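Local coordinates for protein 6-aminohexanoate-cyclic-dimer hydrolase (Arthrobacter sp., PDB 3A2Q) that hydrolyses the cyclic dimer of 6-aminohexanoate, a nylon-6 by-product, opening one of its two amide bonds to give the linear dimer, at residues 9-14 with 219-224; 85-90 with 325-330; 200-205 with 321-326. The protein carries 1 engineered substitution. One frame throughout, in Å; residues are numbered along the deposited sequence.

Interaction 1 (9-14 with 219-224)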
# COMPACT_ATOMS: atom_id res chain seq x y z
N ASP A 9 14.68 11.17 5.69
CA ASP A 9 14.08 10.39 4.62
C ASP A 9 15.16 9.75 3.75
O ASP A 9 16.35 9.94 3.99
CB ASP A 9 13.12 11.24 3.76
CG ASP A 9 13.81 12.38 3.05
OD1 ASP A 9 15.04 12.35 2.89
OD2 ASP A 9 13.09 13.32 2.63
N ALA A 10 14.75 8.97 2.75
CA ALA A 10 15.69 8.29 1.87
C ALA A 10 16.62 9.24 1.13
O ALA A 10 17.81 8.96 0.97
CB ALA A 10 14.94 7.41 0.88
N THR A 11 16.08 10.36 0.66
CA THR A 11 16.87 11.34 -0.07
C THR A 11 17.98 11.91 0.81
O THR A 11 19.13 12.02 0.38
CB THR A 11 16.00 12.49 -0.58
OG1 THR A 11 14.99 11.97 -1.46
CG2 THR A 11 16.84 13.51 -1.33
N ALA A 12 17.64 12.26 2.05
CA ALA A 12 18.63 12.81 2.98
C ALA A 12 19.65 11.76 3.39
O ALA A 12 20.83 12.06 3.55
CB ALA A 12 17.93 13.39 4.20
N GLN A 13 19.19 10.52 3.57
CA GLN A 13 20.09 9.44 3.96
C GLN A 13 21.07 9.11 2.85
O GLN A 13 22.22 8.73 3.12
CB GLN A 13 19.30 8.18 4.32
CG GLN A 13 18.62 8.26 5.66
CD GLN A 13 17.98 6.95 6.04
OE1 GLN A 13 18.55 5.89 5.83
NE2 GLN A 13 16.78 7.02 6.62
N ALA A 14 20.62 9.23 1.61
CA ALA A 14 21.47 8.96 0.46
C ALA A 14 22.55 10.03 0.37
O ALA A 14 23.70 9.73 0.05
CB ALA A 14 20.64 8.94 -0.81
N VAL A 219 7.22 13.46 0.48
CA VAL A 219 6.68 13.41 -0.87
C VAL A 219 7.80 13.29 -1.91
O VAL A 219 7.62 12.66 -2.95
CB VAL A 219 5.82 14.65 -1.17
CG1 VAL A 219 5.27 14.60 -2.59
CG2 VAL A 219 4.66 14.72 -0.17
N ARG A 220 8.97 13.86 -1.61
CA ARG A 220 10.06 13.78 -2.57
C ARG A 220 10.57 12.35 -2.69
O ARG A 220 11.00 11.93 -3.76
CB ARG A 220 11.19 14.74 -2.19
CG ARG A 220 11.96 14.39 -0.92
CD ARG A 220 13.04 15.43 -0.67
NE ARG A 220 13.92 15.07 0.44
CZ ARG A 220 14.98 15.79 0.82
NH1 ARG A 220 15.28 16.91 0.18
NH2 ARG A 220 15.74 15.37 1.82
N ASP A 221 10.51 11.60 -1.60
CA ASP A 221 10.95 10.21 -1.62
C ASP A 221 10.05 9.39 -2.54
O ASP A 221 10.52 8.50 -3.26
CB ASP A 221 10.91 9.61 -0.21
CG ASP A 221 12.23 9.72 0.52
OD1 ASP A 221 13.14 10.43 0.04
OD2 ASP A 221 12.36 9.10 1.60
N ILE A 222 8.75 9.67 -2.52
CA ILE A 222 7.80 8.96 -3.38
C ILE A 222 8.10 9.27 -4.84
O ILE A 222 8.15 8.38 -5.69
CB ILE A 222 6.34 9.35 -3.05
CG1 ILE A 222 5.98 8.85 -1.64
CG2 ILE A 222 5.38 8.74 -4.07
CD1 ILE A 222 6.01 7.34 -1.49
N ALA A 223 8.31 10.55 -5.14
CA ALA A 223 8.61 10.96 -6.51
C ALA A 223 9.87 10.26 -7.03
O ALA A 223 9.89 9.77 -8.15
CB ALA A 223 8.79 12.47 -6.56
N ALA A 224 10.90 10.21 -6.20
CA ALA A 224 12.15 9.55 -6.59
C ALA A 224 11.96 8.05 -6.82
O ALA A 224 12.53 7.47 -7.74
CB ALA A 224 13.23 9.80 -5.54
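Asp9 and Arg220 form the ionic part of this contact, in which the start of helix 10-19 meets the first turn of helix 219-229, their short segments running at 80° to each other. Arg220, extended from CG to NE, offers its guanidinium side-on: NE lies 2.9 Å from Asp9 OD2, and NH2 makes a longer but straighter bond, 3.3 Å, to Asp9 OD1. Ser218 OG also hydrogen-bonds to Asp9 OD2.

Helix capping is the second kind of bond. Asp9 is the N-cap, and its OD1 accepts from Ala12 N at 2.7 Å while also taking Arg220 NH2. Asp221 reaches the same helix end from across the contact: its OD2 accepts from Ala10 N at 2.7 Å on the syn lone pair, and its OD1 accepts from Thr11 N at 3.0 Å. Thr11 OG1, anti to its carbonyl carbon (chi1 -60°), gives that same OD1 a further bond of 2.8 Å.

Packing adds to the polar bonds: the methyl Thr11 CG2 lies 3.6 Å above the guanidinium plane of Arg220, over its centre.

Two carboxylates thus stand close together, Asp9 OD2 being 3.9 Å from Asp221 OD1. Arg220 and the N-H groups at the positive end of helix 10-19 probably offset their repulsion, which would favour both aspartates staying ionised.

Interaction 2 (85-90 with 325-330)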
# COMPACT_ATOMS: atom_id res chain seq x y z
N SER A 85 4.18 -15.59 1.70
CA SER A 85 2.90 -14.97 1.36
C SER A 85 1.98 -15.19 2.56
O SER A 85 0.76 -15.15 2.44
CB SER A 85 2.29 -15.61 0.12
OG SER A 85 3.04 -15.29 -1.04
N SER A 86 2.61 -15.44 3.71
CA SER A 86 1.91 -15.69 4.96
C SER A 86 0.96 -16.88 4.92
O SER A 86 -0.09 -16.88 5.56
CB SER A 86 1.18 -14.44 5.44
OG SER A 86 2.12 -13.52 5.97
N ILE A 87 1.33 -17.89 4.14
CA ILE A 87 0.55 -19.12 4.05
C ILE A 87 1.26 -20.12 4.96
O ILE A 87 2.45 -20.38 4.78
CB ILE A 87 0.52 -19.67 2.61
CG1 ILE A 87 -0.11 -18.64 1.66
CG2 ILE A 87 -0.29 -20.97 2.58
CD1 ILE A 87 -0.13 -19.07 0.20
N LYS A 88 0.54 -20.65 5.94
CA LYS A 88 1.12 -21.61 6.87
C LYS A 88 1.84 -22.73 6.12
O LYS A 88 3.03 -22.96 6.32
CB LYS A 88 0.03 -22.19 7.77
CG LYS A 88 0.53 -23.13 8.86
CD LYS A 88 -0.62 -23.59 9.74
CE LYS A 88 -0.15 -24.54 10.83
NZ LYS A 88 0.42 -25.80 10.27
N GLY A 89 1.11 -23.39 5.23
CA GLY A 89 1.68 -24.48 4.45
C GLY A 89 2.94 -24.10 3.68
O GLY A 89 3.77 -24.95 3.40
N MET A 90 3.08 -22.82 3.34
CA MET A 90 4.25 -22.36 2.60
C MET A 90 5.41 -22.02 3.52
O MET A 90 6.57 -22.23 3.17
CB MET A 90 3.91 -21.13 1.75
CG MET A 90 2.98 -21.41 0.58
SD MET A 90 3.66 -22.62 -0.58
CE MET A 90 5.02 -21.70 -1.25
N GLU A 325 -3.53 -22.56 -5.53
CA GLU A 325 -3.08 -23.55 -6.50
C GLU A 325 -1.66 -23.24 -6.97
O GLU A 325 -0.82 -24.13 -7.05
CB GLU A 325 -4.05 -23.59 -7.68
CG GLU A 325 -3.51 -24.26 -8.93
CD GLU A 325 -4.59 -24.48 -9.98
OE1 GLU A 325 -5.44 -23.57 -10.15
OE2 GLU A 325 -4.59 -25.55 -10.62
N ARG A 326 -1.40 -21.98 -7.27
CA ARG A 326 -0.08 -21.57 -7.74
C ARG A 326 1.01 -21.82 -6.70
O ARG A 326 2.12 -22.26 -7.03
CB ARG A 326 -0.08 -20.08 -8.11
CG ARG A 326 1.20 -19.63 -8.81
CD ARG A 326 1.21 -18.13 -9.11
NE ARG A 326 1.37 -17.33 -7.91
CZ ARG A 326 2.51 -17.17 -7.24
NH1 ARG A 326 3.62 -17.77 -7.65
NH2 ARG A 326 2.53 -16.42 -6.16
N ASN A 327 0.70 -21.54 -5.44
CA ASN A 327 1.67 -21.75 -4.38
C ASN A 327 1.90 -23.25 -4.17
O ASN A 327 3.02 -23.68 -3.88
CB ASN A 327 1.21 -21.07 -3.09
CG ASN A 327 1.66 -19.62 -3.02
OD1 ASN A 327 2.82 -19.34 -2.71
ND2 ASN A 327 0.75 -18.70 -3.31
N GLY A 328 0.85 -24.04 -4.35
CA GLY A 328 0.99 -25.47 -4.20
C GLY A 328 2.00 -25.99 -5.20
O GLY A 328 2.86 -26.80 -4.87
N GLU A 329 1.90 -25.51 -6.44
CA GLU A 329 2.82 -25.93 -7.49
C GLU A 329 4.26 -25.55 -7.17
O GLU A 329 5.19 -26.28 -7.52
CB GLU A 329 2.43 -25.31 -8.83
CG GLU A 329 1.09 -25.78 -9.37
CD GLU A 329 0.82 -25.24 -10.76
OE1 GLU A 329 1.62 -25.53 -11.67
OE2 GLU A 329 -0.18 -24.51 -10.94
N LEU A 330 4.44 -24.42 -6.51
CA LEU A 330 5.77 -23.95 -6.14
C LEU A 330 6.53 -24.95 -5.27
O LEU A 330 7.74 -25.08 -5.38
CB LEU A 330 5.70 -22.61 -5.42
CG LEU A 330 5.27 -21.40 -6.24
CD1 LEU A 330 5.25 -20.17 -5.34
CD2 LEU A 330 6.24 -21.19 -7.39
O HOH W 1 1.31 -15.80 -3.33
O HOH W 2 4.89 -17.69 -1.08
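Met90 and Ile87 close on Asn327 where the loop leading into helix 88-93 lies against the long helix 308-331, a buried helix-to-loop contact of the amidase fold. Met90 carries most of its own side of it. Its CG stands beside the backbone N, and bends at chi2 (-60°) and chi3 (-67°) place SD and CE; the side chain crosses that of Asn327 at about a right angle. SD comes to 3.5 Å from the backbone O of Asn327, and the terminal methyl CE to 3.5 Å from Asn327 OD1. Ile87, at the N-cap position of helix 88-93, reaches the amide with its longer branch: CD1, anti to CA (chi2 177°), ends 3.6 Å from Asn327 ND2 and almost as near CG. Apolar groups of both residues thus pack on a polar side chain.

The amide of Asn327 is served from its own helix and by solvent. ND2 hydrogen-bonds to the backbone O of Glu323, one turn earlier, and also donates to a water 3.0 Å away. That water is bound in turn by Ser85 OG at 2.9 Å. A second water joins Ser85 OG to Asn327 OD1, 3.1 Å from the latter, although its protons cannot satisfy every acceptor within reach. Ser85, itself in a left-handed backbone conformation, is tied by its N to Asp73 OD2 and by backbone bonding to Met123 of the ligand pocket. Its side chain lies about 8 Å from that of Lys72, probably a charge-relay residue, which puts the water-bridged part of the contact near the probable catalytic residues. Away from the waters, Met90 CE meets Leu330 CB at 4.3 Å.

Interaction 3 (200-205 with 321-326)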
# COMPACT_ATOMS: atom_id res chain seq x y z
N VAL A 200 3.02 -13.45 -13.16
CA VAL A 200 1.65 -13.03 -13.41
C VAL A 200 0.87 -13.69 -12.28
O VAL A 200 0.55 -14.88 -12.34
CB VAL A 200 1.12 -13.54 -14.76
CG1 VAL A 200 -0.33 -13.12 -14.95
CG2 VAL A 200 1.97 -13.00 -15.90
N THR A 201 0.57 -12.92 -11.24
CA THR A 201 -0.13 -13.47 -10.09
C THR A 201 -1.50 -12.87 -9.85
O THR A 201 -1.85 -11.83 -10.41
CB THR A 201 0.71 -13.28 -8.80
OG1 THR A 201 0.86 -11.88 -8.52
CG2 THR A 201 2.09 -13.90 -8.97
N ASP A 202 -2.28 -13.56 -9.01
CA ASP A 202 -3.61 -13.12 -8.62
C ASP A 202 -4.63 -12.96 -9.74
O ASP A 202 -5.55 -12.15 -9.63
CB ASP A 202 -3.49 -11.79 -7.85
CG ASP A 202 -2.50 -11.87 -6.71
OD1 ASP A 202 -2.75 -12.64 -5.76
OD2 ASP A 202 -1.47 -11.17 -6.77
N SER A 203 -4.47 -13.74 -10.81
CA SER A 203 -5.38 -13.68 -11.96
C SER A 203 -5.31 -12.30 -12.61
O SER A 203 -6.25 -11.49 -12.53
CB SER A 203 -6.81 -14.01 -11.53
OG SER A 203 -6.90 -15.37 -11.13
N ASP A 204 -4.18 -12.04 -13.25
CA ASP A 204 -3.92 -10.78 -13.92
C ASP A 204 -4.02 -9.64 -12.89
O ASP A 204 -4.65 -8.61 -13.13
CB ASP A 204 -4.92 -10.58 -15.06
CG ASP A 204 -4.37 -9.69 -16.16
OD1 ASP A 204 -3.15 -9.43 -16.15
OD2 ASP A 204 -5.15 -9.26 -17.02
N ASN A 205 -3.39 -9.85 -11.74
CA ASN A 205 -3.38 -8.87 -10.65
C ASN A 205 -4.79 -8.40 -10.31
O ASN A 205 -5.07 -7.20 -10.26
CB ASN A 205 -2.50 -7.68 -11.02
CG ASN A 205 -1.05 -8.08 -11.20
OD1 ASN A 205 -0.57 -8.24 -12.32
ND2 ASN A 205 -0.34 -8.25 -10.09
N ALA A 321 -8.33 -18.54 -4.86
CA ALA A 321 -8.42 -19.97 -5.16
C ALA A 321 -7.29 -20.40 -6.08
O ALA A 321 -6.64 -21.42 -5.84
CB ALA A 321 -9.76 -20.27 -5.82
N ARG A 322 -7.05 -19.63 -7.13
CA ARG A 322 -5.99 -19.97 -8.08
C ARG A 322 -4.61 -19.69 -7.50
O ARG A 322 -3.62 -20.29 -7.91
CB ARG A 322 -6.19 -19.21 -9.39
CG ARG A 322 -7.45 -19.60 -10.15
CD ARG A 322 -7.47 -19.02 -11.56
NE ARG A 322 -6.36 -19.53 -12.36
CZ ARG A 322 -5.38 -18.77 -12.85
NH1 ARG A 322 -5.38 -17.46 -12.63
NH2 ARG A 322 -4.41 -19.32 -13.56
N GLU A 323 -4.54 -18.77 -6.54
CA GLU A 323 -3.28 -18.43 -5.90
C GLU A 323 -2.86 -19.57 -4.98
O GLU A 323 -1.67 -19.88 -4.85
CB GLU A 323 -3.43 -17.14 -5.10
CG GLU A 323 -2.12 -16.53 -4.66
CD GLU A 323 -1.19 -16.23 -5.83
OE1 GLU A 323 -1.68 -16.11 -6.98
OE2 GLU A 323 0.02 -16.09 -5.59
N ILE A 324 -3.84 -20.20 -4.34
CA ILE A 324 -3.58 -21.33 -3.46
C ILE A 324 -2.99 -22.44 -4.33
O ILE A 324 -2.06 -23.15 -3.93
CB ILE A 324 -4.88 -21.84 -2.81
CG1 ILE A 324 -5.39 -20.80 -1.80
CG2 ILE A 324 -4.64 -23.19 -2.15
CD1 ILE A 324 -6.72 -21.16 -1.18
N GLU A 325 -3.53 -22.56 -5.53
CA GLU A 325 -3.08 -23.55 -6.50
C GLU A 325 -1.66 -23.24 -6.97
O GLU A 325 -0.82 -24.13 -7.05
CB GLU A 325 -4.05 -23.59 -7.68
CG GLU A 325 -3.51 -24.26 -8.93
CD GLU A 325 -4.59 -24.48 -9.98
OE1 GLU A 325 -5.44 -23.57 -10.15
OE2 GLU A 325 -4.59 -25.55 -10.62
N ARG A 326 -1.40 -21.98 -7.27
CA ARG A 326 -0.08 -21.57 -7.74
C ARG A 326 1.01 -21.82 -6.70
O ARG A 326 2.12 -22.26 -7.03
CB ARG A 326 -0.08 -20.08 -8.11
CG ARG A 326 1.20 -19.63 -8.81
CD ARG A 326 1.21 -18.13 -9.11
NE ARG A 326 1.37 -17.33 -7.91
CZ ARG A 326 2.51 -17.17 -7.24
NH1 ARG A 326 3.62 -17.77 -7.65
NH2 ARG A 326 2.53 -16.42 -6.16
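Asp202 and Glu323 bring the backbones closest, their CA atoms 6.0 Å apart, where a short left-handed turn at 202-205, its residues all with positive phi, abuts the right-handed helix 308-331. Asn205 N to Thr201 O is the backbone bond spanning this turn, which lies beside the ligand site of this amidase-family enzyme: the Asp202 side chain is about 4 Å from a bound 6-aminohexanoic acid.

Glu323 is the middle of the contact. Its chain bends at chi2 (57°), and OE1 receives the backbone N-H of Asp202 in a weak bond of 3.3 Å. OE2 is gripped by two nitrogens of Arg326, one turn later on the same helix, with NH2 at 2.6 Å almost along the C-O bond and NE at 3.0 Å from above the carboxylate plane. Across the interface, Thr201 CG2 lies 3.5 Å above the plane of this guanidinium and offset toward the rim, so the guanidinium is covered on that face by a methyl group.

Asp202 OD1 approaches Glu323 OE1 to 3.8 Å, a pairing of like charges. Arg326 probably eases it on the Glu323 side, while Asp202 OD2 accepts from Thr201 OG1. An alanine in place of Glu323 would probably leave the Arg326 guanidinium without its carboxylate and freer to turn, and Asp202 N without this acceptor.

At the more exposed end, the Arg322 chain bends at chi3 (62°), which places NE, and the guanidinium meets the turn with its edge. Its NH1 donates to Ser203 OG at 3.0 Å, with the hydroxyl oxygen only 3° out of the guanidinium plane.

Interactions 2 and 3 occupy neighbouring lengths of helix 308-331, with centres 11 Å apart and Glu325 and Arg326 in common. Interaction 1 is remote, its centre more than 30 Å from both, and joins helices 10-19 and 219-229 away from the annotated sites. Interaction 2 is the buried one, built of apolar groups and ordered water around an amide. Interactions 1 and 3 are partly buried and charged: in interaction 1 the salt bridge crosses between helices, whereas in interaction 3 it stays within one helix and the hydrogen bonds that cross are one weak bond and one arginine-hydroxyl bond, with Asp202 near the ligand.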